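Long-range contacts in TbpB (Actinobacillus pleuropneumoniae, PDB 3HOL), which probably binds host transferrin at the bacterial surface, serving as the lipoprotein component of a receptor through which the pathogen acquires iron: residues P26-V31 against E290-G295; K305-A310 against H318-N323. All coordinates share one frame; numbering follows the deposited sequence.

Interaction 1: residues P26-V31 against E290-G295; sequences PALGYV and ELNNFG
Pro26 and the backbone of Ala27 lie over one face of the Phe294 ring. The proline supplies a CH-pi contact: its CB stands 4.0 Å from the centroid of the Phe294 ring, 27° off the normal, displaced toward the root of the ring, where CB of Pro26 comes to 3.7 Å from CG of Phe294. Phe294 CG is anti to its own carbonyl carbon (chi1 -54°), which carries the ring toward Pro26. Ala27 N also sits above this face but out toward the rim. At the far tip the chain passes close, with Phe294 CZ 3.6 Å from Ala27 C. Leu28 N follows at 3.7 Å from Phe294 CZ, in an oblique position. The leucine then turns its side chain to the same tip, CD2 near CZ of Phe294, the two side chains crossing at about a right angle, while CD1 rests 3.8 Å from ND2 of Asn292. Pro110 also touches Leu28, Asn292 and Phe294.

The loop presenting the aromatic ring is shaped locally. OD1 of Asn293 accepts from Gly295 N at 2.8 Å, spanning Phe294, and the backbone angles of Gly295 suit glycine alone. An Asx turn thus displays the phenylalanine, consistent with a contact between the lobes: a loop of the C-lobe handle domain rests against the chain entering strand 29-33 of the five-stranded sheet in the N-terminal half.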
loop_
_atom_site.group_PDB
_atom_site.type_symbol
_atom_site.label_atom_id
_atom_site.label_comp_id
_atom_site.label_asym_id
_atom_site.label_seq_id
_atom_site.Cartn_x
_atom_site.Cartn_y
_atom_site.Cartn_z
ATOM N N PRO A 26 -3.730 -6.922 2.407
ATOM C CA PRO A 26 -3.619 -5.522 2.772
ATOM C C PRO A 26 -4.760 -4.721 2.164
ATOM O O PRO A 26 -5.269 -5.074 1.090
ATOM C CB PRO A 26 -2.255 -5.117 2.171
ATOM C CG PRO A 26 -2.143 -6.009 0.967
ATOM C CD PRO A 26 -2.639 -7.335 1.518
ATOM N N ALA A 27 -5.200 -3.669 2.854
ATOM C CA ALA A 27 -6.190 -2.748 2.270
ATOM C C ALA A 27 -6.070 -1.392 2.951
ATOM O O ALA A 27 -5.450 -1.332 4.000
ATOM C CB ALA A 27 -7.587 -3.291 2.507
ATOM N N LEU A 28 -6.673 -0.322 2.409
ATOM C CA LEU A 28 -6.613 0.949 3.132
ATOM C C LEU A 28 -7.234 0.762 4.505
ATOM O O LEU A 28 -6.799 1.383 5.485
ATOM C CB LEU A 28 -7.264 2.116 2.363
ATOM C CG LEU A 28 -6.524 2.541 1.083
ATOM C CD1 LEU A 28 -7.214 3.767 0.458
ATOM C CD2 LEU A 28 -5.051 2.859 1.375
ATOM N N GLY A 29 -8.277 -0.062 4.569
ATOM C CA GLY A 29 -8.994 -0.258 5.830
ATOM C C GLY A 29 -10.003 -1.391 5.746
ATOM O O GLY A 29 -10.173 -2.002 4.677
ATOM N N TYR A 30 -10.614 -1.700 6.895
ATOM C CA TYR A 30 -11.661 -2.716 6.971
ATOM C C TYR A 30 -12.752 -2.288 7.935
ATOM O O TYR A 30 -12.465 -1.604 8.936
ATOM C CB TYR A 30 -11.076 -4.027 7.493
ATOM C CG TYR A 30 -10.238 -4.762 6.454
ATOM C CD1 TYR A 30 -10.846 -5.513 5.450
ATOM C CD2 TYR A 30 -8.833 -4.673 6.461
ATOM C CE1 TYR A 30 -10.101 -6.199 4.485
ATOM C CE2 TYR A 30 -8.067 -5.379 5.489
ATOM C CZ TYR A 30 -8.708 -6.107 4.509
ATOM O OH TYR A 30 -7.970 -6.795 3.567
ATOM N N VAL A 31 -13.961 -2.814 7.724
ATOM C CA VAL A 31 -15.093 -2.492 8.612
ATOM C C VAL A 31 -15.991 -3.718 8.787
ATOM O O VAL A 31 -16.172 -4.484 7.850
ATOM C CB VAL A 31 -15.913 -1.265 8.076
ATOM C CG1 VAL A 31 -16.346 -1.479 6.641
ATOM C CG2 VAL A 31 -17.149 -0.938 9.000
ATOM N N GLU A 290 1.172 10.151 -6.561
ATOM C CA GLU A 290 1.449 8.903 -5.862
ATOM C C GLU A 290 0.332 7.907 -6.088
ATOM O O GLU A 290 -0.841 8.282 -6.119
ATOM C CB GLU A 290 1.597 9.187 -4.359
ATOM C CG GLU A 290 2.820 9.963 -4.009
ATOM C CD GLU A 290 4.121 9.257 -4.381
ATOM O OE1 GLU A 290 4.226 7.981 -4.367
ATOM O OE2 GLU A 290 5.078 10.000 -4.655
ATOM N N LEU A 291 0.689 6.638 -6.233
ATOM C CA LEU A 291 -0.276 5.538 -6.237
ATOM C C LEU A 291 -0.262 4.846 -4.893
ATOM O O LEU A 291 0.799 4.699 -4.288
ATOM C CB LEU A 291 0.105 4.486 -7.300
ATOM C CG LEU A 291 -0.104 4.928 -8.748
ATOM C CD1 LEU A 291 0.563 3.908 -9.724
ATOM C CD2 LEU A 291 -1.607 5.176 -9.099
ATOM N N ASN A 292 -1.422 4.381 -4.425
ATOM C CA ASN A 292 -1.420 3.522 -3.240
ATOM C C ASN A 292 -0.787 2.154 -3.530
ATOM O O ASN A 292 -1.185 1.441 -4.471
ATOM C CB ASN A 292 -2.847 3.346 -2.717
ATOM C CG ASN A 292 -3.410 4.631 -2.188
ATOM O OD1 ASN A 292 -2.676 5.472 -1.635
ATOM N ND2 ASN A 292 -4.722 4.785 -2.294
ATOM N N ASN A 293 0.188 1.767 -2.723
ATOM C CA ASN A 293 0.816 0.459 -2.944
ATOM C C ASN A 293 1.272 -0.126 -1.609
ATOM O O ASN A 293 1.734 0.634 -0.733
ATOM C CB ASN A 293 2.021 0.607 -3.881
ATOM C CG ASN A 293 2.566 -0.741 -4.318
ATOM O OD1 ASN A 293 3.436 -1.272 -3.640
ATOM N ND2 ASN A 293 1.990 -1.336 -5.368
ATOM N N PHE A 294 1.133 -1.448 -1.433
ATOM C CA PHE A 294 1.478 -2.035 -0.147
ATOM C C PHE A 294 2.789 -2.815 -0.159
ATOM O O PHE A 294 3.179 -3.392 0.842
ATOM C CB PHE A 294 0.314 -2.879 0.374
ATOM C CG PHE A 294 -0.980 -2.138 0.442
ATOM C CD1 PHE A 294 -1.157 -1.128 1.377
ATOM C CD2 PHE A 294 -2.034 -2.482 -0.415
ATOM C CE1 PHE A 294 -2.385 -0.446 1.472
ATOM C CE2 PHE A 294 -3.260 -1.820 -0.349
ATOM C CZ PHE A 294 -3.434 -0.778 0.595
ATOM N N GLY A 295 3.510 -2.769 -1.266
ATOM C CA GLY A 295 4.774 -3.513 -1.359
ATOM C C GLY A 295 4.781 -4.616 -2.417
ATOM O O GLY A 295 5.740 -5.345 -2.538
#

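Interaction 2: residues K305-A310 against H318-N323; sequences KKIKLA and HTIEIN
His318 reaches across to Leu309 and Ala310 with two different parts of its imidazole. CD2 of Leu309 lies over one ring face, 4.2 Å from the centroid of the His318 ring, as a CH-pi contact; at the ring edge, NE2 of His318 gives a weak hydrogen bond to Ala310 O, 3.3 Å long. Next along, Ile307 carries the middle: its CD1 meets CG1 of Ile320 at 4.1 Å, the two isoleucines sliding past each other in opposite directions, while its CG2 leans on CB of His318. Lys305 finishes the row with its aliphatic shaft. CG is anti to the backbone N (chi1 -177°), which lays the methylenes across the opposing strand, CB 3.8 Å from CG2 of Ile322 and CE 3.6 Å from CG2 of Ile320.

Most of this is side-chain contact, the weak bond to the backbone Ala310 O apart, between strands running antiparallel at 172°, their axes 8.9 Å apart. The two belong to different sheets: the hairpin 299-302/305-308 packs onto strand 315-322 of the C-lobe handle domain's larger antiparallel sheet, like two layers of a sandwich.

Farther out, backbone bonds set each layer. Ile307 pairs with Leu300 and Leu309 with Ser298, whereas His318 and Ile320 pair with Ala329 and Met327. An inverse gamma turn centred on Leu309 bends the end of the first segment, its Ala310 N making a weak bond to Lys308 O at 3.2 Å. Ile302 backs both Ile307 and Ile322, and Ala331 touches Leu309.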
loop_
_atom_site.group_PDB
_atom_site.type_symbol
_atom_site.label_atom_id
_atom_site.label_comp_id
_atom_site.label_asym_id
_atom_site.label_seq_id
_atom_site.Cartn_x
_atom_site.Cartn_y
_atom_site.Cartn_z
ATOM N N LYS A 305 -9.495 0.260 -6.970
ATOM C CA LYS A 305 -9.588 -1.154 -7.403
ATOM C C LYS A 305 -8.217 -1.776 -7.761
ATOM O O LYS A 305 -7.409 -1.163 -8.476
ATOM C CB LYS A 305 -10.573 -1.285 -8.573
ATOM C CG LYS A 305 -10.831 -2.737 -9.103
ATOM C CD LYS A 305 -12.154 -2.807 -9.907
ATOM C CE LYS A 305 -12.390 -4.162 -10.587
ATOM N NZ LYS A 305 -12.702 -5.291 -9.646
ATOM N N LYS A 306 -7.978 -2.987 -7.261
ATOM C CA LYS A 306 -6.734 -3.708 -7.471
ATOM C C LYS A 306 -6.686 -4.362 -8.856
ATOM O O LYS A 306 -7.597 -5.118 -9.217
ATOM C CB LYS A 306 -6.549 -4.788 -6.393
ATOM C CG LYS A 306 -6.076 -4.254 -5.022
ATOM C CD LYS A 306 -6.027 -5.332 -3.939
ATOM C CE LYS A 306 -5.484 -4.744 -2.610
ATOM N NZ LYS A 306 -5.285 -5.784 -1.550
ATOM N N ILE A 307 -5.629 -4.091 -9.610
ATOM C CA ILE A 307 -5.355 -4.792 -10.869
ATOM C C ILE A 307 -4.119 -5.676 -10.669
ATOM O O ILE A 307 -3.068 -5.180 -10.259
ATOM C CB ILE A 307 -5.133 -3.800 -12.042
ATOM C CG1 ILE A 307 -6.284 -2.788 -12.115
ATOM C CG2 ILE A 307 -4.960 -4.536 -13.356
ATOM C CD1 ILE A 307 -6.137 -1.729 -13.212
ATOM N N LYS A 308 -4.265 -6.985 -10.888
ATOM C CA LYS A 308 -3.119 -7.895 -10.774
ATOM C C LYS A 308 -2.383 -7.919 -12.115
ATOM O O LYS A 308 -2.941 -8.296 -13.149
ATOM C CB LYS A 308 -3.535 -9.313 -10.338
ATOM C CG LYS A 308 -4.335 -9.410 -9.029
ATOM C CD LYS A 308 -3.429 -9.734 -7.792
ATOM C CE LYS A 308 -4.204 -9.728 -6.431
ATOM N NZ LYS A 308 -4.279 -8.398 -5.696
ATOM N N LEU A 309 -1.138 -7.475 -12.094
ATOM C CA LEU A 309 -0.324 -7.399 -13.287
ATOM C C LEU A 309 0.386 -8.733 -13.492
ATOM O O LEU A 309 1.507 -8.928 -13.081
ATOM C CB LEU A 309 0.667 -6.225 -13.184
ATOM C CG LEU A 309 0.028 -4.853 -12.938
ATOM C CD1 LEU A 309 1.031 -3.705 -12.920
ATOM C CD2 LEU A 309 -1.045 -4.563 -13.994
ATOM N N ALA A 310 -0.283 -9.663 -14.145
ATOM C CA ALA A 310 0.354 -10.932 -14.516
ATOM C C ALA A 310 -0.042 -11.235 -15.966
ATOM O O ALA A 310 -1.086 -10.798 -16.434
ATOM C CB ALA A 310 -0.076 -12.035 -13.558
ATOM N N HIS A 318 -4.511 -4.900 -19.760
ATOM C CA HIS A 318 -5.577 -5.210 -18.805
ATOM C C HIS A 318 -6.668 -4.183 -18.981
ATOM O O HIS A 318 -6.406 -2.974 -19.010
ATOM C CB HIS A 318 -5.050 -5.208 -17.369
ATOM C CG HIS A 318 -3.946 -6.194 -17.120
ATOM N ND1 HIS A 318 -2.616 -5.904 -17.361
ATOM C CD2 HIS A 318 -3.968 -7.454 -16.639
ATOM C CE1 HIS A 318 -1.870 -6.944 -17.041
ATOM N NE2 HIS A 318 -2.665 -7.893 -16.589
ATOM N N THR A 319 -7.892 -4.668 -19.153
ATOM C CA THR A 319 -9.033 -3.804 -19.408
ATOM C C THR A 319 -9.999 -4.064 -18.287
ATOM O O THR A 319 -10.509 -5.173 -18.164
ATOM C CB THR A 319 -9.675 -4.145 -20.760
ATOM O OG1 THR A 319 -8.646 -4.223 -21.743
ATOM C CG2 THR A 319 -10.684 -3.087 -21.173
ATOM N N ILE A 320 -10.201 -3.061 -17.436
ATOM C CA ILE A 320 -10.945 -3.244 -16.191
ATOM C C ILE A 320 -11.936 -2.093 -16.011
ATOM O O ILE A 320 -11.591 -0.948 -16.278
ATOM C CB ILE A 320 -9.985 -3.313 -14.947
ATOM C CG1 ILE A 320 -8.750 -4.203 -15.207
ATOM C CG2 ILE A 320 -10.734 -3.748 -13.709
ATOM C CD1 ILE A 320 -9.012 -5.717 -15.402
ATOM N N GLU A 321 -13.158 -2.421 -15.570
ATOM C CA GLU A 321 -14.196 -1.429 -15.274
ATOM C C GLU A 321 -14.088 -1.012 -13.831
ATOM O O GLU A 321 -14.089 -1.857 -12.929
ATOM C CB GLU A 321 -15.613 -1.970 -15.529
ATOM C CG GLU A 321 -16.261 -1.455 -16.806
ATOM C CD GLU A 321 -15.718 -2.150 -18.035
ATOM O OE1 GLU A 321 -16.050 -1.729 -19.163
ATOM O OE2 GLU A 321 -14.945 -3.124 -17.884
ATOM N N ILE A 322 -13.966 0.293 -13.623
ATOM C CA ILE A 322 -13.815 0.858 -12.282
ATOM C C ILE A 322 -14.699 2.085 -12.173
ATOM O O ILE A 322 -14.431 3.106 -12.816
ATOM C CB ILE A 322 -12.336 1.247 -11.947
ATOM C CG1 ILE A 322 -11.349 0.152 -12.392
ATOM C CG2 ILE A 322 -12.205 1.548 -10.460
ATOM C CD1 ILE A 322 -9.856 0.483 -12.174
ATOM N N ASN A 323 -15.750 1.973 -11.360
ATOM C CA ASN A 323 -16.677 3.086 -11.112
ATOM C C ASN A 323 -17.244 3.663 -12.432
ATOM O O ASN A 323 -17.297 4.891 -12.627
ATOM C CB ASN A 323 -16.019 4.187 -10.243
ATOM C CG ASN A 323 -15.716 3.723 -8.798
ATOM O OD1 ASN A 323 -16.266 4.262 -7.837
ATOM N ND2 ASN A 323 -14.829 2.749 -8.650
#

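Centred 15 Å apart, the two interactions come in series along the chain, and both draw on the C-lobe handle domain. Interaction 1 brings its 290-295 loop, which leads from strand 287-290 to strand 299-302, against a segment 259 residues earlier; interaction 2 lies just downstream and stays within the handle, joining strand 305-308 to strand 315-322. They touch directly where Lys306 NZ probably bonds to Pro26 O, at 2.7 Å. The first bond of the Lys306 side chain points away from strand 315-322, and the hairpin thus has the handle sheet on one side and the 26-31 segment near the other, consistent with a continuous link between the lobes.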